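Local coordinates for 3-oxoacyl-(Acyl-carrier protein) synthase (Burkholderia xenovorans, PDB 4EFI) that probably catalyses the decarboxylative condensation of an acyl group with malonyl-ACP to give 3-oxoacyl-ACP, as a KAS III-type synthase of the thiolase superfamily, at residues Phe239-Asn244 with Tyr334-Ala339; Ala245-Val250 with Ala281-Leu286; Phe269-Ala272 with Met276-His279. All coordinates share one frame; numbering follows the deposited sequence.

Contact 1: residues Phe239-Asn244 with Tyr334-Ala339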
ATOM      1  N   PHE A 239       8.789  -6.267 -14.071  1.00 19.69           N
ATOM      2  CA  PHE A 239       9.468  -7.408 -13.459  1.00 21.54           C
ATOM      3  C   PHE A 239      10.975  -7.173 -13.375  1.00 21.47           C
ATOM      4  O   PHE A 239      11.590  -7.398 -12.339  1.00 22.49           O
ATOM      5  CB  PHE A 239       9.165  -8.699 -14.225  1.00 24.87           C
ATOM      6  CG  PHE A 239       9.821  -9.927 -13.628  1.00 26.81           C
ATOM      7  CD1 PHE A 239       9.190 -10.655 -12.627  1.00 28.96           C
ATOM      8  CD2 PHE A 239      11.065 -10.338 -14.063  1.00 28.87           C
ATOM      9  CE1 PHE A 239       9.794 -11.779 -12.074  1.00 31.64           C
ATOM     10  CE2 PHE A 239      11.673 -11.453 -13.516  1.00 33.35           C
ATOM     11  CZ  PHE A 239      11.040 -12.171 -12.521  1.00 33.64           C
ATOM     12  N   ASN A 240      11.572  -6.727 -14.472  1.00 21.83           N
ATOM     13  CA  ASN A 240      13.005  -6.456 -14.476  1.00 23.91           C
ATOM     14  C   ASN A 240      13.406  -5.310 -13.546  1.00 23.38           C
ATOM     15  O   ASN A 240      14.410  -5.429 -12.846  1.00 29.15           O
ATOM     16  CB  ASN A 240      13.477  -6.202 -15.906  1.00 30.21           C
ATOM     17  CG  ASN A 240      13.391  -7.452 -16.769  1.00 37.66           C
ATOM     18  OD1 ASN A 240      13.573  -8.567 -16.280  1.00 42.42           O
ATOM     19  ND2 ASN A 240      13.093  -7.274 -18.048  1.00 44.45           N
ATOM     20  N   PHE A 241      12.643  -4.221 -13.545  1.00 23.37           N
ATOM     21  CA  PHE A 241      12.842  -3.115 -12.590  1.00 27.07           C
ATOM     22  C   PHE A 241      12.844  -3.648 -11.165  1.00 23.75           C
ATOM     23  O   PHE A 241      13.758  -3.365 -10.376  1.00 26.07           O
ATOM     24  CB  PHE A 241      11.735  -2.042 -12.748  1.00 24.28           C
ATOM     25  CG  PHE A 241      11.396  -1.281 -11.461  1.00 23.17           C
ATOM     26  CD1 PHE A 241      12.310  -0.402 -10.887  1.00 24.46           C
ATOM     27  CD2 PHE A 241      10.147  -1.438 -10.838  1.00 22.13           C
ATOM     28  CE1 PHE A 241      11.985   0.292  -9.709  1.00 24.43           C
ATOM     29  CE2 PHE A 241       9.824  -0.742  -9.660  1.00 22.15           C
ATOM     30  CZ  PHE A 241      10.743   0.116  -9.106  1.00 23.82           C
ATOM     31  N   THR A 242      11.818  -4.420 -10.843  1.00 18.77           N
ATOM     32  CA  THR A 242      11.603  -4.884  -9.489  1.00 18.86           C
ATOM     33  C   THR A 242      12.722  -5.833  -9.040  1.00 19.49           C
ATOM     34  O   THR A 242      13.257  -5.694  -7.930  1.00 19.81           O
ATOM     35  CB  THR A 242      10.258  -5.598  -9.353  1.00 19.70           C
ATOM     36  OG1 THR A 242       9.191  -4.719  -9.718  1.00 21.31           O
ATOM     37  CG2 THR A 242      10.038  -6.026  -7.918  1.00 21.76           C
ATOM     38  N   LEU A 243      13.068  -6.801  -9.886  1.00 21.38           N
ATOM     39  CA  LEU A 243      13.999  -7.856  -9.499  1.00 23.96           C
ATOM     40  C   LEU A 243      15.396  -7.294  -9.307  1.00 28.05           C
ATOM     41  O   LEU A 243      16.239  -7.908  -8.637  1.00 28.16           O
ATOM     42  CB  LEU A 243      14.016  -8.968 -10.550  1.00 26.91           C
ATOM     43  N   ASN A 244      15.644  -6.133  -9.901  1.00 25.97           N
ATOM     44  CA  ASN A 244      16.924  -5.461  -9.748  1.00 30.59           C
ATOM     45  C   ASN A 244      16.919  -4.525  -8.541  1.00 29.29           C
ATOM     46  O   ASN A 244      17.794  -4.614  -7.679  1.00 35.43           O
ATOM     47  CB  ASN A 244      17.271  -4.687 -11.026  1.00 35.01           C
ATOM     48  N   TYR A 334       8.760   5.211 -11.715  1.00 13.62           N
ATOM     49  CA  TYR A 334       8.960   4.195 -10.683  1.00 13.22           C
ATOM     50  C   TYR A 334       9.297   4.780  -9.326  1.00 13.48           C
ATOM     51  O   TYR A 334       9.962   5.816  -9.219  1.00 12.99           O
ATOM     52  CB  TYR A 334      10.135   3.298 -11.059  1.00 13.90           C
ATOM     53  CG  TYR A 334       9.969   2.394 -12.246  1.00 14.74           C
ATOM     54  CD1 TYR A 334       8.736   1.838 -12.582  1.00 14.02           C
ATOM     55  CD2 TYR A 334      11.074   2.040 -12.992  1.00 17.48           C
ATOM     56  CE1 TYR A 334       8.620   0.969 -13.665  1.00 16.15           C
ATOM     57  CE2 TYR A 334      10.961   1.162 -14.070  1.00 16.62           C
ATOM     58  CZ  TYR A 334       9.740   0.637 -14.384  1.00 17.00           C
ATOM     59  OH  TYR A 334       9.622  -0.234 -15.457  1.00 21.51           O
ATOM     60  N   SER A 335       8.917   4.058  -8.284  1.00 12.49           N
ATOM     61  CA  SER A 335       9.181   4.453  -6.925  1.00 13.25           C
ATOM     62  C   SER A 335       9.395   3.187  -6.100  1.00 12.78           C
ATOM     63  O   SER A 335       8.764   2.156  -6.360  1.00 14.47           O
ATOM     64  CB  SER A 335       7.996   5.286  -6.423  1.00 13.90           C
ATOM     65  OG  SER A 335       8.201   5.715  -5.092  1.00 17.16           O
ATOM     66  N   TRP A 336      10.258   3.259  -5.103  1.00 13.18           N
ATOM     67  CA  TRP A 336      10.439   2.152  -4.168  1.00 13.29           C
ATOM     68  C   TRP A 336      10.769   2.710  -2.795  1.00 13.94           C
ATOM     69  O   TRP A 336      11.339   3.797  -2.674  1.00 14.20           O
ATOM     70  CB  TRP A 336      11.531   1.189  -4.647  1.00 13.84           C
ATOM     71  CG  TRP A 336      12.869   1.798  -4.849  1.00 14.54           C
ATOM     72  CD1 TRP A 336      13.903   1.774  -3.971  1.00 15.75           C
ATOM     73  CD2 TRP A 336      13.350   2.492  -6.009  1.00 15.35           C
ATOM     74  NE1 TRP A 336      14.991   2.431  -4.489  1.00 16.66           N
ATOM     75  CE2 TRP A 336      14.689   2.851  -5.758  1.00 15.68           C
ATOM     76  CE3 TRP A 336      12.778   2.829  -7.247  1.00 15.52           C
ATOM     77  CZ2 TRP A 336      15.455   3.584  -6.672  1.00 16.65           C
ATOM     78  CZ3 TRP A 336      13.544   3.526  -8.163  1.00 16.34           C
ATOM     79  CH2 TRP A 336      14.870   3.897  -7.874  1.00 18.11           C
ATOM     80  N   ALA A 337      10.406   1.985  -1.743  1.00 12.82           N
ATOM     81  CA  ALA A 337      10.589   2.512  -0.399  1.00 13.90           C
ATOM     82  C   ALA A 337      10.548   1.395   0.620  1.00 12.76           C
ATOM     83  O   ALA A 337       9.813   0.408   0.449  1.00 13.50           O
ATOM     84  CB  ALA A 337       9.548   3.571  -0.078  1.00 13.56           C
ATOM     85  N   SER A 338      11.339   1.539   1.677  1.00 12.26           N
ATOM     86  CA  SER A 338      11.338   0.581   2.780  1.00 11.87           C
ATOM     87  C   SER A 338      11.160   1.255   4.123  1.00 13.05           C
ATOM     88  O   SER A 338      11.398   2.454   4.284  1.00 13.54           O
ATOM     89  CB  SER A 338      12.644  -0.200   2.808  1.00 13.00           C
ATOM     90  OG  SER A 338      13.694   0.695   3.123  1.00 14.85           O
ATOM     91  N   ALA A 339      10.732   0.451   5.103  1.00 12.23           N
ATOM     92  CA  ALA A 339      10.699   0.834   6.511  1.00 12.60           C
ATOM     93  C   ALA A 339      11.163  -0.363   7.315  1.00 13.25           C
ATOM     94  O   ALA A 339      10.777  -1.501   7.022  1.00 15.25           O
ATOM     95  CB  ALA A 339       9.304   1.226   6.932  1.00 13.22           C
TER
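Phe-241, on helix 235-257, forms an aromatic cluster with Tyr-334, just before strand 335-343, and Trp-336 within it, where the helix packs against one face of the five-stranded sheet of the thiolase-type fold. Of the 191 Å² buried here, 109 Å² belongs to Phe-241 and 53 Å² to Tyr-334. Their rings form a face-to-face stack, with planes inclined by 12° and centroids 3.9 Å apart. The two side chains run in opposite directions, which brings Phe-241 CB to within 3.6 Å of Tyr-334 CE2 and sets Tyr-334 CG over the centre of the phenylalanine ring. Tyr-334 CB adds a CH-pi contact over that ring, 4.1 Å from its centroid. The Phe-241 CG lies broadly opposite its backbone N (chi1 150°), a rotation that swings the ring off the helix and over the tyrosine. A cis peptide bond precedes Tyr-334, whose hydroxyl is hydrogen-bonded to Asn-204. Alternation along the strand explains the rest: Ser-335 and Ala-337 face helix 130-143, whereas Trp-336 faces helix 235-257, touching Leu-249 there while its NE1 bonds to Ala-8 O. The indole meets Phe-241 obliquely, planes at 56°, and the closest atoms of that pair are Trp-336 CE3, near the plane of the phenylalanine ring at its edge, and Phe-241 CE1, 3.6 Å apart.

Contact 2: residues Ala245-Val250 with Ala281-Leu286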
ATOM      1  N   ALA A 245      15.936  -3.636  -8.467  1.00 25.42           N
ATOM      2  CA  ALA A 245      15.929  -2.612  -7.431  1.00 24.63           C
ATOM      3  C   ALA A 245      15.583  -3.128  -6.037  1.00 24.03           C
ATOM      4  O   ALA A 245      16.148  -2.663  -5.041  1.00 23.07           O
ATOM      5  CB  ALA A 245      14.974  -1.498  -7.811  1.00 24.23           C
ATOM      6  N   VAL A 246      14.639  -4.056  -5.936  1.00 19.24           N
ATOM      7  CA  VAL A 246      14.133  -4.393  -4.619  1.00 18.00           C
ATOM      8  C   VAL A 246      15.099  -5.252  -3.785  1.00 17.28           C
ATOM      9  O   VAL A 246      15.248  -5.011  -2.595  1.00 17.47           O
ATOM     10  CB  VAL A 246      12.700  -4.959  -4.705  1.00 18.53           C
ATOM     11  CG1 VAL A 246      12.212  -5.442  -3.343  1.00 19.62           C
ATOM     12  CG2 VAL A 246      11.785  -3.871  -5.255  1.00 18.55           C
ATOM     13  N   PRO A 247      15.791  -6.236  -4.393  1.00 20.32           N
ATOM     14  CA  PRO A 247      16.745  -6.963  -3.544  1.00 21.23           C
ATOM     15  C   PRO A 247      17.834  -6.051  -2.959  1.00 21.22           C
ATOM     16  O   PRO A 247      18.237  -6.233  -1.814  1.00 21.36           O
ATOM     17  CB  PRO A 247      17.332  -8.014  -4.500  1.00 25.06           C
ATOM     18  CG  PRO A 247      16.222  -8.253  -5.484  1.00 23.78           C
ATOM     19  CD  PRO A 247      15.627  -6.885  -5.708  1.00 20.85           C
ATOM     20  N   LYS A 248      18.282  -5.071  -3.731  1.00 21.93           N
ATOM     21  CA  LYS A 248      19.260  -4.094  -3.258  1.00 23.34           C
ATOM     22  C   LYS A 248      18.683  -3.229  -2.133  1.00 19.61           C
ATOM     23  O   LYS A 248      19.349  -2.918  -1.157  1.00 20.67           O
ATOM     24  CB  LYS A 248      19.700  -3.207  -4.425  1.00 28.33           C
ATOM     25  N   LEU A 249      17.420  -2.846  -2.283  1.00 17.52           N
ATOM     26  CA  LEU A 249      16.709  -2.129  -1.236  1.00 17.35           C
ATOM     27  C   LEU A 249      16.642  -2.944   0.057  1.00 16.18           C
ATOM     28  O   LEU A 249      16.891  -2.423   1.142  1.00 17.32           O
ATOM     29  CB  LEU A 249      15.303  -1.796  -1.721  1.00 15.30           C
ATOM     30  CG  LEU A 249      14.359  -1.153  -0.705  1.00 16.59           C
ATOM     31  CD1 LEU A 249      14.849   0.229  -0.303  1.00 16.86           C
ATOM     32  CD2 LEU A 249      12.954  -1.106  -1.269  1.00 15.11           C
ATOM     33  N   VAL A 250      16.317  -4.226  -0.064  1.00 17.09           N
ATOM     34  CA  VAL A 250      16.203  -5.081   1.107  1.00 17.56           C
ATOM     35  C   VAL A 250      17.563  -5.177   1.804  1.00 18.84           C
ATOM     36  O   VAL A 250      17.662  -4.993   3.018  1.00 19.36           O
ATOM     37  CB  VAL A 250      15.681  -6.486   0.741  1.00 18.41           C
ATOM     38  CG1 VAL A 250      15.755  -7.430   1.935  1.00 19.39           C
ATOM     39  CG2 VAL A 250      14.245  -6.400   0.224  1.00 17.63           C
ATOM     40  N   ALA A 281      11.818 -12.976  -2.649  1.00 20.32           N
ATOM     41  CA  ALA A 281      12.233 -13.590  -1.399  1.00 23.69           C
ATOM     42  C   ALA A 281      13.460 -14.465  -1.619  1.00 25.80           C
ATOM     43  O   ALA A 281      14.388 -14.415  -0.828  1.00 24.69           O
ATOM     44  CB  ALA A 281      11.085 -14.393  -0.777  1.00 26.14           C
ATOM     45  N   LYS A 282      13.478 -15.238  -2.706  1.00 22.21           N
ATOM     46  CA  LYS A 282      14.626 -16.078  -3.045  1.00 24.48           C
ATOM     47  C   LYS A 282      15.876 -15.246  -3.347  1.00 24.78           C
ATOM     48  O   LYS A 282      16.960 -15.558  -2.871  1.00 27.89           O
ATOM     49  CB  LYS A 282      14.290 -16.979  -4.239  1.00 23.85           C
ATOM     50  N   LYS A 283      15.722 -14.178  -4.125  1.00 26.26           N
ATOM     51  CA  LYS A 283      16.884 -13.393  -4.526  1.00 24.64           C
ATOM     52  C   LYS A 283      17.458 -12.618  -3.336  1.00 24.62           C
ATOM     53  O   LYS A 283      18.676 -12.436  -3.247  1.00 26.86           O
ATOM     54  CB  LYS A 283      16.554 -12.462  -5.694  1.00 26.84           C
ATOM     55  CG  LYS A 283      17.775 -11.740  -6.241  1.00 30.99           C
ATOM     56  CD  LYS A 283      17.516 -11.082  -7.580  1.00 34.93           C
ATOM     57  CE  LYS A 283      18.725 -10.267  -8.020  1.00 36.78           C
ATOM     58  NZ  LYS A 283      18.506  -9.579  -9.325  1.00 41.83           N
ATOM     59  N   ALA A 284      16.593 -12.199  -2.417  1.00 24.57           N
ATOM     60  CA  ALA A 284      17.020 -11.484  -1.210  1.00 24.39           C
ATOM     61  C   ALA A 284      17.407 -12.437  -0.081  1.00 23.91           C
ATOM     62  O   ALA A 284      17.741 -12.002   1.019  1.00 26.60           O
ATOM     63  CB  ALA A 284      15.929 -10.539  -0.741  1.00 21.38           C
ATOM     64  N   GLY A 285      17.357 -13.737  -0.347  1.00 24.82           N
ATOM     65  CA  GLY A 285      17.720 -14.732   0.648  1.00 28.14           C
ATOM     66  C   GLY A 285      16.877 -14.662   1.904  1.00 25.16           C
ATOM     67  O   GLY A 285      17.372 -14.820   3.022  1.00 27.02           O
ATOM     68  N   LEU A 286      15.586 -14.417   1.726  1.00 22.85           N
ATOM     69  CA  LEU A 286      14.687 -14.319   2.850  1.00 22.58           C
ATOM     70  C   LEU A 286      13.933 -15.610   3.015  1.00 25.76           C
ATOM     71  O   LEU A 286      13.517 -16.226   2.040  1.00 29.36           O
ATOM     72  CB  LEU A 286      13.678 -13.182   2.658  1.00 21.56           C
ATOM     73  CG  LEU A 286      14.251 -11.785   2.439  1.00 22.02           C
ATOM     74  CD1 LEU A 286      13.094 -10.820   2.215  1.00 19.84           C
ATOM     75  CD2 LEU A 286      15.104 -11.331   3.597  1.00 21.88           C
TER
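This is an apolar contact between helix 235-257 and the C-terminal end of helix 274-283 with the turn that follows: Pro-247 and Val-250, one turn apart, meet Lys-283, which ends the second helix, and Ala-284 and Leu-286 of the turn. No hydrogen bond joins the two segments, and 198 Å² is buried between them. The nearest CA atoms, Pro-247 CA and Ala-284 CA, are 5.1 Å apart, consistent with the small side chain of Ala-284. Lys-283 contributes its aliphatic part: CG lies opposite the backbone N (chi1 -174°), beginning an extended chain that carries the methylenes obliquely across the pyrrolidine ring, with Lys-283 CD 3.8 Å from Pro-247 CG. That course takes NZ to a hydrogen bond with Leu-243 O, four residues before Pro-247. The proline has no N-H to give this carbonyl, and the helix is kinked there; the ammonium group thus binds the oxygen that a regular helical bond would have used. Deeper in, Val-250 CG1 touches Ala-284 CB at 4.1 Å and Leu-286 CD2 at 4.3 Å. Gly-285, with positive phi, turns the chain out of the helix in a Schellman motif: Leu-286 N bonds to Ala-281 O at 2.8 Å, and Gly-285 N to Lys-282 O at 3.1 Å. This turn brings Leu-286 back toward the neighbouring helix. Beneath the pair runs the sheet: Val-250 and Leu-286 both rest on Phe-269 of strand 266-269, and Val-250 also touches Phe-328 of strand 323-331, while Pro-247 packs on Leu-280 of helix 274-283.

Contact 3: residues Phe269-Ala272 with Met276-His279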
ATOM      1  N   PHE A 269       6.012  -7.329   2.004  1.00 12.07           N
ATOM      2  CA  PHE A 269       6.166  -6.779   0.671  1.00 12.02           C
ATOM      3  C   PHE A 269       4.838  -6.354   0.107  1.00 12.18           C
ATOM      4  O   PHE A 269       3.813  -7.002   0.322  1.00 13.10           O
ATOM      5  CB  PHE A 269       6.741  -7.826  -0.282  1.00 13.83           C
ATOM      6  CG  PHE A 269       8.202  -8.112  -0.072  1.00 14.76           C
ATOM      7  CD1 PHE A 269       8.609  -8.972   0.928  1.00 16.36           C
ATOM      8  CD2 PHE A 269       9.169  -7.504  -0.855  1.00 14.22           C
ATOM      9  CE1 PHE A 269       9.967  -9.238   1.145  1.00 16.22           C
ATOM     10  CE2 PHE A 269      10.517  -7.767  -0.649  1.00 15.99           C
ATOM     11  CZ  PHE A 269      10.909  -8.639   0.356  1.00 15.44           C
ATOM     12  N   HIS A 270       4.861  -5.307  -0.702  1.00 12.72           N
ATOM     13  CA  HIS A 270       3.732  -5.004  -1.544  1.00 12.66           C
ATOM     14  C   HIS A 270       3.362  -6.257  -2.298  1.00 11.84           C
ATOM     15  O   HIS A 270       4.240  -6.942  -2.854  1.00 12.53           O
ATOM     16  CB  HIS A 270       4.082  -3.889  -2.512  1.00 12.31           C
ATOM     17  CG  HIS A 270       3.131  -3.781  -3.668  1.00 12.86           C
ATOM     18  ND1 HIS A 270       1.809  -3.625  -3.500  1.00 14.77           N
ATOM     19  CD2 HIS A 270       3.351  -3.833  -5.038  1.00 12.77           C
ATOM     20  CE1 HIS A 270       1.212  -3.570  -4.699  1.00 15.78           C
ATOM     21  NE2 HIS A 270       2.157  -3.698  -5.638  1.00 15.46           N
ATOM     22  N   GLN A 271       2.073  -6.582  -2.324  1.00 12.39           N
ATOM     23  CA  GLN A 271       1.590  -7.846  -2.863  1.00 12.60           C
ATOM     24  C   GLN A 271       1.395  -7.749  -4.374  1.00 13.20           C
ATOM     25  O   GLN A 271       0.276  -7.738  -4.879  1.00 14.20           O
ATOM     26  CB  GLN A 271       0.304  -8.253  -2.151  1.00 12.60           C
ATOM     27  CG  GLN A 271       0.496  -8.409  -0.633  1.00 14.41           C
ATOM     28  CD  GLN A 271       1.164  -9.716  -0.276  1.00 13.14           C
ATOM     29  OE1 GLN A 271       0.554 -10.783  -0.371  1.00 13.85           O
ATOM     30  NE2 GLN A 271       2.427  -9.639   0.152  1.00 14.05           N
ATOM     31  N   ALA A 272       2.499  -7.645  -5.101  1.00 13.67           N
ATOM     32  CA  ALA A 272       2.444  -7.349  -6.523  1.00 13.88           C
ATOM     33  C   ALA A 272       1.815  -8.490  -7.315  1.00 15.12           C
ATOM     34  O   ALA A 272       0.927  -8.270  -8.148  1.00 16.02           O
ATOM     35  CB  ALA A 272       3.848  -7.046  -7.052  1.00 15.99           C
ATOM     36  N   MET A 276       6.242 -12.921  -8.531  1.00 20.49           N
ATOM     37  CA  MET A 276       7.228 -11.922  -8.149  1.00 21.15           C
ATOM     38  C   MET A 276       7.667 -12.030  -6.693  1.00 21.81           C
ATOM     39  O   MET A 276       8.853 -11.895  -6.388  1.00 22.43           O
ATOM     40  CB  MET A 276       6.681 -10.523  -8.370  1.00 23.54           C
ATOM     41  CG  MET A 276       7.658  -9.495  -7.871  1.00 23.17           C
ATOM     42  SD  MET A 276       9.209  -9.598  -8.755  1.00 48.86           S
ATOM     43  CE  MET A 276       8.600  -8.656 -10.115  1.00 23.60           C
ATOM     44  N   LEU A 277       6.718 -12.233  -5.791  1.00 18.85           N
ATOM     45  CA  LEU A 277       7.031 -12.328  -4.367  1.00 18.26           C
ATOM     46  C   LEU A 277       7.986 -13.500  -4.101  1.00 19.97           C
ATOM     47  O   LEU A 277       8.964 -13.390  -3.343  1.00 20.52           O
ATOM     48  CB  LEU A 277       5.760 -12.496  -3.537  1.00 20.12           C
ATOM     49  CG  LEU A 277       4.883 -11.244  -3.417  1.00 19.07           C
ATOM     50  CD1 LEU A 277       3.505 -11.608  -2.867  1.00 23.32           C
ATOM     51  CD2 LEU A 277       5.566 -10.211  -2.536  1.00 25.28           C
ATOM     52  N   LYS A 278       7.724 -14.621  -4.759  1.00 19.09           N
ATOM     53  CA  LYS A 278       8.562 -15.802  -4.584  1.00 21.25           C
ATOM     54  C   LYS A 278       9.957 -15.511  -5.112  1.00 20.86           C
ATOM     55  O   LYS A 278      10.963 -15.895  -4.486  1.00 21.16           O
ATOM     56  CB  LYS A 278       7.963 -17.018  -5.305  1.00 23.44           C
ATOM     57  N   HIS A 279      10.039 -14.879  -6.281  1.00 22.68           N
ATOM     58  CA  HIS A 279      11.339 -14.566  -6.871  1.00 24.05           C
ATOM     59  C   HIS A 279      12.126 -13.571  -6.009  1.00 21.53           C
ATOM     60  O   HIS A 279      13.338 -13.738  -5.830  1.00 23.58           O
ATOM     61  CB  HIS A 279      11.208 -14.057  -8.318  1.00 26.16           C
ATOM     62  CG  HIS A 279      11.075 -15.147  -9.338  1.00 35.09           C
ATOM     63  ND1 HIS A 279      10.476 -16.356  -9.057  1.00 41.93           N
ATOM     64  CD2 HIS A 279      11.466 -15.213 -10.633  1.00 41.35           C
ATOM     65  CE1 HIS A 279      10.497 -17.119 -10.137  1.00 40.95           C
ATOM     66  NE2 HIS A 279      11.093 -16.449 -11.105  1.00 41.97           N
TER
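Leu-277 sets its two methyl groups against different flat groups of residues 269-272: CD1 lies about 3.4 Å above the plane of the Gln-271 amide, offset from CD toward the NE2/OE1 rim, while CD2 meets the Phe-269 side chain at CB and reaches the ring obliquely. Leu-277 CD1 is 3.8 Å from Gln-271 NE2 and 4.0 Å from both Gln-271 CD and Gln-271 OE1. At the edge of that amide, NE2 donates to Phe-269 O at 3.0 Å; the bond is straight (179°) and the acceptor lies in the amide plane, although the donor is tilted 27° from the carbonyl plane. A bend at chi2 (-78°) folds Gln-271 back for this bond, and OE1 accepts from Asn-294 N. One face of the His-270 ring has Ala-272 N above it, offset toward the rim, and the ring meets Phe-330 edge-to-face. Leu-277 CD2 is 3.5 Å from Phe-269 CB and also 3.5 Å from His-270 O. Gln-271 centres an inverse gamma turn, closed by a weak Ala-272 N to His-270 O bond, in the loop between strand 266-269 and helix 274-283. The His-270 side chain touches Cys-128 and Asn-300 and bonds through ND1 to Ser-305, consistent with the Cys-His-Asn site of KAS III enzymes. The chemistry implies division of labour: polar bonds fix the rotation of the buried amide, while Leu-277, with no polar side-chain atom to offer, adds van der Waals contact, mainly through CD1.

Following the chain, helix 235-257 supplies the first side of both long-range contacts. Contact 1 closes the widest loop, from its early turns to strand 335-343, 90 residues on. Contact 2 starts at the next residue of that helix and returns 31 residues later at the end of helix 274-283 and the turn after it, so its loop falls wholly within the first. Contact 3, whose closest ends are four residues apart, joins strand 266-269 and the following loop to helix 274-283, within both; none cross. Met-276 CE packs on Phe-239 CD1 (3.3 Å), joining contacts 1 and 3; Val-246 CG1 meets Phe-269 CE2 (3.9 Å), joining 2 and 3. Together they tie two helices to one face of the five-stranded sheet.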